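PDB 2QL3: probable transcriptional regulator, LysR family protein from Rhodococcus sp., which probably acts as a DNA-binding transcription factor, of which this chain is the C-terminal substrate-binding domain. Local coordinates for residues V3-C11 against S195-R203. Sequence-based numbering, arbitrary orientation.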
loop_
_atom_site.group_PDB
_atom_site.type_symbol
_atom_site.label_atom_id
_atom_site.label_comp_id
_atom_site.label_asym_id
_atom_site.label_seq_id
_atom_site.Cartn_x
_atom_site.Cartn_y
_atom_site.Cartn_z
ATOM N N VAL A 3 -9.360 1.264 32.216
ATOM C CA VAL A 3 -10.097 0.531 31.124
ATOM C C VAL A 3 -9.307 -0.647 30.580
ATOM O O VAL A 3 -8.083 -0.600 30.457
ATOM C CB VAL A 3 -10.560 1.444 29.977
ATOM C CG1 VAL A 3 -9.632 1.355 28.763
ATOM C CG2 VAL A 3 -11.952 1.023 29.539
ATOM N N ALA A 4 -10.023 -1.717 30.305
ATOM C CA ALA A 4 -9.407 -2.966 29.911
ATOM C C ALA A 4 -10.346 -3.761 28.986
ATOM O O ALA A 4 -11.546 -3.524 28.979
ATOM C CB ALA A 4 -9.035 -3.774 31.167
ATOM N N GLY A 5 -9.813 -4.674 28.184
ATOM C CA GLY A 5 -10.664 -5.471 27.322
ATOM C C GLY A 5 -10.492 -5.127 25.839
ATOM O O GLY A 5 -9.782 -4.158 25.489
ATOM N N PRO A 6 -11.140 -5.916 24.966
ATOM C CA PRO A 6 -10.925 -5.838 23.483
ATOM C C PRO A 6 -11.649 -4.672 22.881
ATOM O O PRO A 6 -12.763 -4.385 23.296
ATOM C CB PRO A 6 -11.555 -7.134 22.981
ATOM C CG PRO A 6 -12.655 -7.438 24.020
ATOM C CD PRO A 6 -12.100 -6.968 25.324
ATOM N N ILE A 7 -11.047 -4.018 21.872
ATOM C CA ILE A 7 -11.782 -3.068 21.001
ATOM C C ILE A 7 -11.429 -3.413 19.573
ATOM O O ILE A 7 -10.275 -3.677 19.286
ATOM C CB ILE A 7 -11.505 -1.532 21.302
ATOM C CG1 ILE A 7 -12.255 -0.649 20.319
ATOM C CG2 ILE A 7 -9.976 -1.170 21.291
ATOM C CD1 ILE A 7 -11.906 0.849 20.387
ATOM N N ALA A 8 -12.417 -3.448 18.705
ATOM C CA ALA A 8 -12.186 -3.614 17.245
ATOM C C ALA A 8 -12.227 -2.267 16.509
ATOM O O ALA A 8 -13.232 -1.557 16.517
ATOM C CB ALA A 8 -13.134 -4.642 16.602
ATOM N N VAL A 9 -11.077 -1.925 15.951
ATOM C CA VAL A 9 -10.862 -0.673 15.206
ATOM C C VAL A 9 -10.649 -0.944 13.710
ATOM O O VAL A 9 -9.733 -1.687 13.285
ATOM C CB VAL A 9 -9.643 0.116 15.736
ATOM C CG1 VAL A 9 -9.513 1.481 14.971
ATOM C CG2 VAL A 9 -9.719 0.339 17.265
ATOM N N GLY A 10 -11.511 -0.379 12.896
ATOM C CA GLY A 10 -11.320 -0.562 11.460
ATOM C C GLY A 10 -10.814 0.714 10.845
ATOM O O GLY A 10 -10.914 1.812 11.471
ATOM N N CYS A 11 -10.284 0.611 9.629
ATOM C CA CYS A 11 -9.957 1.807 8.845
ATOM C C CYS A 11 -9.822 1.503 7.362
ATOM O O CYS A 11 -9.717 0.324 7.000
ATOM C CB CYS A 11 -8.704 2.488 9.389
ATOM S SG CYS A 11 -7.189 1.711 8.957
ATOM N N SER A 195 -18.981 0.310 24.282
ATOM C CA SER A 195 -18.329 -0.251 25.468
ATOM C C SER A 195 -17.418 0.814 26.113
ATOM O O SER A 195 -17.142 1.861 25.526
ATOM C CB SER A 195 -17.510 -1.482 25.080
ATOM O OG SER A 195 -16.277 -1.025 24.499
ATOM N N ARG A 196 -16.959 0.522 27.314
ATOM C CA ARG A 196 -16.142 1.414 28.078
ATOM C C ARG A 196 -14.833 1.651 27.354
ATOM O O ARG A 196 -14.336 2.792 27.328
ATOM C CB ARG A 196 -15.868 0.854 29.464
ATOM C CG ARG A 196 -17.100 0.431 30.184
ATOM C CD ARG A 196 -17.045 0.607 31.664
ATOM N NE ARG A 196 -17.141 1.995 32.029
ATOM C CZ ARG A 196 -18.102 2.574 32.751
ATOM N NH1 ARG A 196 -19.143 1.928 33.241
ATOM N NH2 ARG A 196 -18.003 3.867 32.962
ATOM N N VAL A 197 -14.299 0.596 26.740
ATOM C CA VAL A 197 -13.017 0.698 26.037
ATOM C C VAL A 197 -13.159 1.482 24.721
ATOM O O VAL A 197 -12.255 2.219 24.373
ATOM C CB VAL A 197 -12.337 -0.691 25.719
ATOM C CG1 VAL A 197 -11.885 -1.366 26.961
ATOM C CG2 VAL A 197 -13.319 -1.616 25.046
ATOM N N ALA A 198 -14.296 1.339 24.042
ATOM C CA ALA A 198 -14.614 2.064 22.795
ATOM C C ALA A 198 -14.722 3.553 23.106
ATOM O O ALA A 198 -14.143 4.396 22.429
ATOM C CB ALA A 198 -15.932 1.537 22.176
ATOM N N ARG A 199 -15.481 3.873 24.144
ATOM C CA ARG A 199 -15.634 5.233 24.619
ATOM C C ARG A 199 -14.256 5.823 25.033
ATOM O O ARG A 199 -13.924 6.963 24.669
ATOM C CB ARG A 199 -16.611 5.240 25.777
ATOM C CG ARG A 199 -17.548 6.329 25.668
ATOM C CD ARG A 199 -18.855 5.912 26.233
ATOM N NE ARG A 199 -19.094 6.603 27.486
ATOM C CZ ARG A 199 -19.707 7.785 27.603
ATOM N NH1 ARG A 199 -20.163 8.435 26.530
ATOM N NH2 ARG A 199 -19.876 8.317 28.816
ATOM N N ALA A 200 -13.457 5.047 25.759
ATOM C CA ALA A 200 -12.108 5.508 26.130
ATOM C C ALA A 200 -11.282 5.809 24.896
ATOM O O ALA A 200 -10.541 6.814 24.876
ATOM C CB ALA A 200 -11.367 4.521 27.074
ATOM N N PHE A 201 -11.452 4.966 23.857
ATOM C CA PHE A 201 -10.732 5.156 22.584
ATOM C C PHE A 201 -11.102 6.485 21.865
ATOM O O PHE A 201 -10.216 7.271 21.487
ATOM C CB PHE A 201 -10.915 3.963 21.640
ATOM C CG PHE A 201 -10.142 4.076 20.390
ATOM C CD1 PHE A 201 -8.856 3.578 20.328
ATOM C CD2 PHE A 201 -10.696 4.644 19.230
ATOM C CE1 PHE A 201 -8.107 3.634 19.167
ATOM C CE2 PHE A 201 -9.930 4.718 18.056
ATOM C CZ PHE A 201 -8.601 4.214 18.050
ATOM N N ILE A 202 -12.402 6.711 21.718
ATOM C CA ILE A 202 -12.916 7.882 21.118
ATOM C C ILE A 202 -12.450 9.146 21.872
ATOM O O ILE A 202 -12.003 10.096 21.237
ATOM C CB ILE A 202 -14.475 7.833 21.024
ATOM C CG1 ILE A 202 -14.910 6.676 20.101
ATOM C CG2 ILE A 202 -15.046 9.239 20.620
ATOM C CD1 ILE A 202 -16.385 6.144 20.288
ATOM N N ARG A 203 -12.523 9.144 23.198
ATOM C CA ARG A 203 -12.131 10.308 24.004
ATOM C C ARG A 203 -10.611 10.517 23.874
ATOM O O ARG A 203 -10.142 11.650 23.817
ATOM C CB ARG A 203 -12.570 10.186 25.505
ATOM C CG ARG A 203 -14.084 10.131 25.760
ATOM C CD ARG A 203 -14.360 10.024 27.268
ATOM N NE ARG A 203 -15.769 9.858 27.684
ATOM C CZ ARG A 203 -16.144 9.365 28.880
ATOM N NH1 ARG A 203 -15.223 8.962 29.754
ATOM N NH2 ARG A 203 -17.430 9.265 29.225
HETATM O O HOH W 1 -15.469 -3.303 22.754
#
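In the periplasmic-binding-protein-like fold of the LysR substrate-binding domain, the first strand, 5-11, is packed against the C-terminal helix, and the contact runs from Val-3 against Val-197 at one end to Val-9 against Phe-201 at the other. Strand and helix axes approach to 8.0 Å at an angle of 56°, and no direct hydrogen bond joins the two segments; the side chains that meet across them do so through apolar atoms, and a polar link runs through a water. Val-197 is wedged against the bend of the chain at Gly-5: its CG1 lies 3.0 Å from Ala-4 O, a tight approach, while its CG2 meets Pro-6 O. Val-3, crossing Val-197 at about a right angle, brings CG2 to 3.5 Å from Val-197 CG1 and rests CG1 on the methyl of Ala-200. Further along, Ile-7 is fully extended, with CG1 anti to the backbone N (chi1 178°) and CD1 anti again, which carries CD1 up to the helix, 3.5 Å from Phe-201 CB and also against Ala-198 CA. Phe-201 points toward the strand, and Val-9 CG2 lies over one face of its ring in a CH-pi contact, 4.3 Å from the ring centroid and displaced toward the CE1-CZ rim. Phe-27 of helix 20-30 meets the same ring edge-to-face, and Val-57 of the adjacent parallel strand 57-61 touches Ile-7, Val-9 and Phe-201. A serine in place of Phe-201 would keep CB against Ile-7 CD1 but would probably leave Val-9 CG2 without its aromatic face and Phe-27 without its ring partner. At the N-terminus of the helix a water completes the contact: it donates to Pro-6 O and accepts from Ser-195 OG, the N-cap hydroxyl, whose oxygen in turn accepts from Ala-198 N at 3.1 Å.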